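Long-range contacts in FOKI restriction endonuclease (Planomicrobium okeanokoites, PDB 2FOK), which recognises a specific DNA sequence and, as a type IIS restriction endonuclease, cuts the DNA at a distance from that site, probably with metal ions: residues 22-26 against 87-92; 117-121 against 132-138. All coordinates share one frame; numbering follows the deposited sequence.

Contact 1: 22-26 against 87-92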
loop_
_atom_site.group_PDB
_atom_site.type_symbol
_atom_site.label_atom_id
_atom_site.label_comp_id
_atom_site.label_asym_id
_atom_site.label_seq_id
_atom_site.Cartn_x
_atom_site.Cartn_y
_atom_site.Cartn_z
ATOM N N ARG A 22 20.966 -17.873 -3.292
ATOM C CA ARG A 22 22.261 -17.428 -3.788
ATOM C C ARG A 22 22.655 -16.127 -3.098
ATOM O O ARG A 22 23.804 -15.945 -2.706
ATOM C CB ARG A 22 22.193 -17.199 -5.298
ATOM C CG ARG A 22 22.266 -18.459 -6.159
ATOM C CD ARG A 22 22.248 -18.103 -7.655
ATOM N NE ARG A 22 23.372 -17.244 -8.028
ATOM C CZ ARG A 22 24.500 -17.690 -8.569
ATOM N NH1 ARG A 22 24.655 -18.985 -8.807
ATOM N NH2 ARG A 22 25.493 -16.851 -8.830
ATOM N N VAL A 23 21.697 -15.218 -2.963
ATOM C CA VAL A 23 21.946 -13.942 -2.313
ATOM C C VAL A 23 22.424 -14.170 -0.884
ATOM O O VAL A 23 23.294 -13.454 -0.394
ATOM C CB VAL A 23 20.667 -13.062 -2.284
ATOM C CG1 VAL A 23 20.904 -11.818 -1.412
ATOM C CG2 VAL A 23 20.276 -12.648 -3.718
ATOM N N VAL A 24 21.850 -15.175 -0.229
ATOM C CA VAL A 24 22.198 -15.525 1.141
ATOM C C VAL A 24 23.550 -16.237 1.241
ATOM O O VAL A 24 24.338 -15.971 2.139
ATOM C CB VAL A 24 21.119 -16.450 1.752
ATOM C CG1 VAL A 24 21.471 -16.789 3.198
ATOM C CG2 VAL A 24 19.755 -15.783 1.669
ATOM N N GLN A 25 23.801 -17.149 0.310
ATOM C CA GLN A 25 25.035 -17.928 0.274
ATOM C C GLN A 25 26.268 -17.088 -0.003
ATOM O O GLN A 25 27.375 -17.614 -0.109
ATOM C CB GLN A 25 24.920 -19.019 -0.787
ATOM C CG GLN A 25 23.860 -20.030 -0.450
ATOM C CD GLN A 25 23.587 -20.986 -1.580
ATOM O OE1 GLN A 25 23.748 -20.635 -2.742
ATOM N NE2 GLN A 25 23.169 -22.205 -1.247
ATOM N N VAL A 26 26.074 -15.782 -0.106
ATOM C CA VAL A 26 27.160 -14.855 -0.398
ATOM C C VAL A 26 27.707 -14.261 0.898
ATOM O O VAL A 26 28.814 -13.722 0.936
ATOM C CB VAL A 26 26.641 -13.752 -1.370
ATOM C CG1 VAL A 26 27.127 -12.376 -0.956
ATOM C CG2 VAL A 26 27.070 -14.094 -2.795
ATOM N N ILE A 87 27.898 -6.485 -5.480
ATOM C CA ILE A 87 27.814 -7.919 -5.207
ATOM C C ILE A 87 26.492 -8.559 -5.625
ATOM O O ILE A 87 26.473 -9.465 -6.458
ATOM C CB ILE A 87 28.028 -8.218 -3.707
ATOM C CG1 ILE A 87 29.372 -7.649 -3.246
ATOM C CG2 ILE A 87 27.963 -9.718 -3.462
ATOM C CD1 ILE A 87 29.579 -7.718 -1.751
ATOM N N ILE A 88 25.382 -8.106 -5.054
ATOM C CA ILE A 88 24.102 -8.702 -5.416
ATOM C C ILE A 88 23.910 -8.636 -6.927
ATOM O O ILE A 88 23.521 -9.616 -7.557
ATOM C CB ILE A 88 22.930 -7.994 -4.698
ATOM C CG1 ILE A 88 23.036 -8.258 -3.184
ATOM C CG2 ILE A 88 21.591 -8.501 -5.251
ATOM C CD1 ILE A 88 21.773 -8.011 -2.389
ATOM N N GLN A 89 24.199 -7.474 -7.501
ATOM C CA GLN A 89 24.066 -7.272 -8.933
ATOM C C GLN A 89 24.765 -8.394 -9.697
ATOM O O GLN A 89 24.175 -9.000 -10.587
ATOM C CB GLN A 89 24.667 -5.921 -9.336
ATOM C CG GLN A 89 23.706 -4.740 -9.248
ATOM C CD GLN A 89 24.337 -3.435 -9.719
ATOM O OE1 GLN A 89 25.068 -3.402 -10.712
ATOM N NE2 GLN A 89 24.052 -2.354 -9.006
ATOM N N ALA A 90 26.010 -8.683 -9.320
ATOM C CA ALA A 90 26.815 -9.706 -9.985
ATOM C C ALA A 90 26.528 -11.172 -9.658
ATOM O O ALA A 90 26.908 -12.057 -10.427
ATOM C CB ALA A 90 28.300 -9.421 -9.755
ATOM N N THR A 91 25.884 -11.457 -8.529
ATOM C CA THR A 91 25.615 -12.858 -8.200
ATOM C C THR A 91 24.315 -13.345 -8.814
ATOM O O THR A 91 24.028 -14.547 -8.822
ATOM C CB THR A 91 25.596 -13.117 -6.662
ATOM O OG1 THR A 91 24.250 -13.249 -6.204
ATOM C CG2 THR A 91 26.275 -12.000 -5.913
ATOM N N ILE A 92 23.540 -12.414 -9.354
ATOM C CA ILE A 92 22.272 -12.764 -9.976
ATOM C C ILE A 92 22.210 -12.274 -11.421
ATOM O O ILE A 92 22.335 -11.076 -11.680
ATOM C CB ILE A 92 21.080 -12.154 -9.203
ATOM C CG1 ILE A 92 20.959 -12.788 -7.808
ATOM C CG2 ILE A 92 19.799 -12.320 -10.021
ATOM C CD1 ILE A 92 21.082 -14.304 -7.779
#
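R22 and T91 join two helix ends here: the C-terminal part of helix 17-24, with the turn that follows, lies against helix 87-91 inside the first subdomain of the FokI recognition domain, which belongs to the helix-turn-helix clan. The arginine can be followed outward from its backbone. Its CB sits 4.0 Å from CD1 of I92. CG is anti to the R22 carbonyl carbon, beside the backbone N (chi1 -79°), which carries the chain along I92, the two side chains running antiparallel alongside each other. CD stays near the same methyl, and the bend at chi3 (60°) then sets NE and NH2 against O of T91. NE donates to that oxygen at 2.9 Å and NH2 donates to O of T91 at 2.7 Å; both bonds are clearly bent at the hydrogen, and only NE lies nearly along the C=O axis. Two nitrogens on one edge of the guanidinium thus converge on a single carbonyl oxygen, which is somewhat tilted from the group's plane. NH2 also makes a salt bridge to E36 on helix 32-45, so a nearby carboxylate probably helps to balance the arginine's charge and, with the paired bonds, to fix the rotation of the group.

Behind this polar end the contact is apolar. CG1 of V23 meets CD1 of I88, while its CG2 comes up to CG1 of I92, V23 lying roughly perpendicular to that isoleucine. F110 of helix 104-116 also packs against V23. Further along, V37 of helix 32-45 touches both V26 and T91. V26 approaches the start of helix 87-91, its CG1 lying 3.7 Å from CG2 of I87.

Contact 2: 117-121 against 132-138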
loop_
_atom_site.group_PDB
_atom_site.type_symbol
_atom_site.label_atom_id
_atom_site.label_comp_id
_atom_site.label_asym_id
_atom_site.label_seq_id
_atom_site.Cartn_x
_atom_site.Cartn_y
_atom_site.Cartn_z
ATOM N N LEU A 117 13.020 -12.315 5.933
ATOM C CA LEU A 117 12.879 -13.673 6.448
ATOM C C LEU A 117 13.929 -14.009 7.503
ATOM O O LEU A 117 13.994 -15.136 7.984
ATOM C CB LEU A 117 12.955 -14.688 5.308
ATOM C CG LEU A 117 11.780 -14.668 4.335
ATOM C CD1 LEU A 117 11.990 -15.730 3.272
ATOM C CD2 LEU A 117 10.480 -14.897 5.092
ATOM N N GLY A 118 14.761 -13.028 7.838
ATOM C CA GLY A 118 15.765 -13.216 8.868
ATOM C C GLY A 118 17.042 -13.961 8.545
ATOM O O GLY A 118 17.694 -14.461 9.464
ATOM N N PHE A 119 17.425 -14.026 7.276
ATOM C CA PHE A 119 18.645 -14.736 6.894
ATOM C C PHE A 119 19.882 -13.850 7.009
ATOM O O PHE A 119 21.016 -14.341 7.013
ATOM C CB PHE A 119 18.516 -15.284 5.479
ATOM C CG PHE A 119 17.448 -16.342 5.334
ATOM C CD1 PHE A 119 17.324 -17.350 6.281
ATOM C CD2 PHE A 119 16.579 -16.326 4.249
ATOM C CE1 PHE A 119 16.355 -18.323 6.153
ATOM C CE2 PHE A 119 15.607 -17.296 4.109
ATOM C CZ PHE A 119 15.489 -18.299 5.061
ATOM N N ILE A 120 19.653 -12.544 7.092
ATOM C CA ILE A 120 20.726 -11.575 7.267
ATOM C C ILE A 120 20.162 -10.515 8.207
ATOM O O ILE A 120 18.952 -10.299 8.252
ATOM C CB ILE A 120 21.181 -10.926 5.918
ATOM C CG1 ILE A 120 20.111 -9.980 5.377
ATOM C CG2 ILE A 120 21.505 -12.021 4.890
ATOM C CD1 ILE A 120 20.426 -9.442 3.971
ATOM N N GLU A 121 21.027 -9.883 8.989
ATOM C CA GLU A 121 20.581 -8.858 9.927
ATOM C C GLU A 121 21.225 -7.537 9.555
ATOM O O GLU A 121 22.328 -7.524 9.025
ATOM C CB GLU A 121 20.965 -9.247 11.360
ATOM C CG GLU A 121 22.463 -9.390 11.581
ATOM C CD GLU A 121 22.809 -10.287 12.769
ATOM O OE1 GLU A 121 21.882 -10.844 13.399
ATOM O OE2 GLU A 121 24.014 -10.436 13.078
ATOM N N THR A 132 22.938 -14.539 9.486
ATOM C CA THR A 132 22.513 -14.913 10.827
ATOM C C THR A 132 22.658 -16.405 11.043
ATOM O O THR A 132 23.228 -17.127 10.224
ATOM C CB THR A 132 21.025 -14.563 11.111
ATOM O OG1 THR A 132 20.185 -15.324 10.240
ATOM C CG2 THR A 132 20.759 -13.076 10.925
ATOM N N ASP A 133 22.112 -16.848 12.165
ATOM C CA ASP A 133 22.116 -18.246 12.566
ATOM C C ASP A 133 21.341 -19.102 11.550
ATOM O O ASP A 133 21.867 -20.078 11.006
ATOM C CB ASP A 133 21.454 -18.353 13.938
ATOM C CG ASP A 133 20.289 -17.379 14.087
ATOM O OD1 ASP A 133 19.204 -17.649 13.519
ATOM O OD2 ASP A 133 20.463 -16.335 14.758
ATOM N N VAL A 134 20.085 -18.738 11.303
ATOM C CA VAL A 134 19.254 -19.488 10.372
ATOM C C VAL A 134 19.662 -19.297 8.921
ATOM O O VAL A 134 19.331 -20.117 8.065
ATOM C CB VAL A 134 17.779 -19.125 10.544
ATOM C CG1 VAL A 134 17.251 -19.764 11.823
ATOM C CG2 VAL A 134 17.614 -17.616 10.600
ATOM N N GLY A 135 20.392 -18.221 8.648
ATOM C CA GLY A 135 20.850 -17.964 7.295
ATOM C C GLY A 135 21.914 -18.955 6.847
ATOM O O GLY A 135 21.897 -19.433 5.709
ATOM N N LEU A 136 22.847 -19.269 7.744
ATOM C CA LEU A 136 23.917 -20.207 7.430
ATOM C C LEU A 136 23.334 -21.602 7.197
ATOM O O LEU A 136 23.755 -22.319 6.284
ATOM C CB LEU A 136 24.940 -20.227 8.568
ATOM C CG LEU A 136 25.829 -18.977 8.609
ATOM C CD1 LEU A 136 26.216 -18.655 10.046
ATOM C CD2 LEU A 136 27.060 -19.209 7.764
ATOM N N ALA A 137 22.348 -21.967 8.011
ATOM C CA ALA A 137 21.688 -23.265 7.894
ATOM C C ALA A 137 20.930 -23.310 6.580
ATOM O O ALA A 137 20.799 -24.363 5.956
ATOM C CB ALA A 137 20.722 -23.476 9.063
ATOM N N TYR A 138 20.401 -22.162 6.173
ATOM C CA TYR A 138 19.683 -22.078 4.909
ATOM C C TYR A 138 20.736 -22.258 3.809
ATOM O O TYR A 138 20.519 -22.965 2.827
ATOM C CB TYR A 138 19.006 -20.707 4.785
ATOM C CG TYR A 138 18.246 -20.492 3.497
ATOM C CD1 TYR A 138 17.455 -21.501 2.949
ATOM C CD2 TYR A 138 18.325 -19.278 2.818
ATOM C CE1 TYR A 138 16.762 -21.305 1.752
ATOM C CE2 TYR A 138 17.637 -19.069 1.622
ATOM C CZ TYR A 138 16.857 -20.089 1.095
ATOM O OH TYR A 138 16.179 -19.893 -0.091
#
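The hydroxyl of T132 donates to O of G118, OG1 to O 2.7 Å, on a lone pair in the carbonyl plane. T132 is at the N-cap of helix 133-140, and the same OG1 accepts a weak capping bond from N of G135, while G118 closes the preceding helix in a Schellman motif: one hydroxyl links a helix end to a helix start. Beside it, N of T132 gives a 3.1 Å bond to O of F119, reaching it from above the carbonyl plane. CA of G135 lies right against that carbonyl.

The ring of F119 makes an offset stack with that of Y138, centroids 4.3 Å apart and planes at 16°. With CG anti to the backbone N (chi1 179°), the Y138 ring lies nearly flat over F119; its CB makes a CH-pi contact with the same face. On the opposite face of the phenylalanine lies O of L117. A serine in place of F119 would probably leave the Y138 ring without its stacking partner and open a gap where the phenyl ring had lain.

Around the pair, helix 146-157 brings L152 and A155 to F119, L20 and K21 of helix 17-24 touch Y138, and strand 120-123 runs on from the turn to pair with strand 128-131.

Overall arrangement
From the N terminus, the chain runs through helix 17-24 and its following turn, then through helices 32-45, 49-60 and 68-72 before helix 87-91 returns to close the long loop of contact 1. Helix 104-116 comes next, and the short loop of contact 2 opens at its end: strands 120-123 and 128-131 form a hairpin, and helix 133-140 folds back onto the turn that precedes the hairpin. The two loops follow in series, neither nesting nor crossing. With centres about 15 Å apart they still touch, since V24, in contact 1's first segment, packs on F119, G135 and Y138. Helix 17-24 thus takes part in both, all four segments lying within recognition subdomain 1.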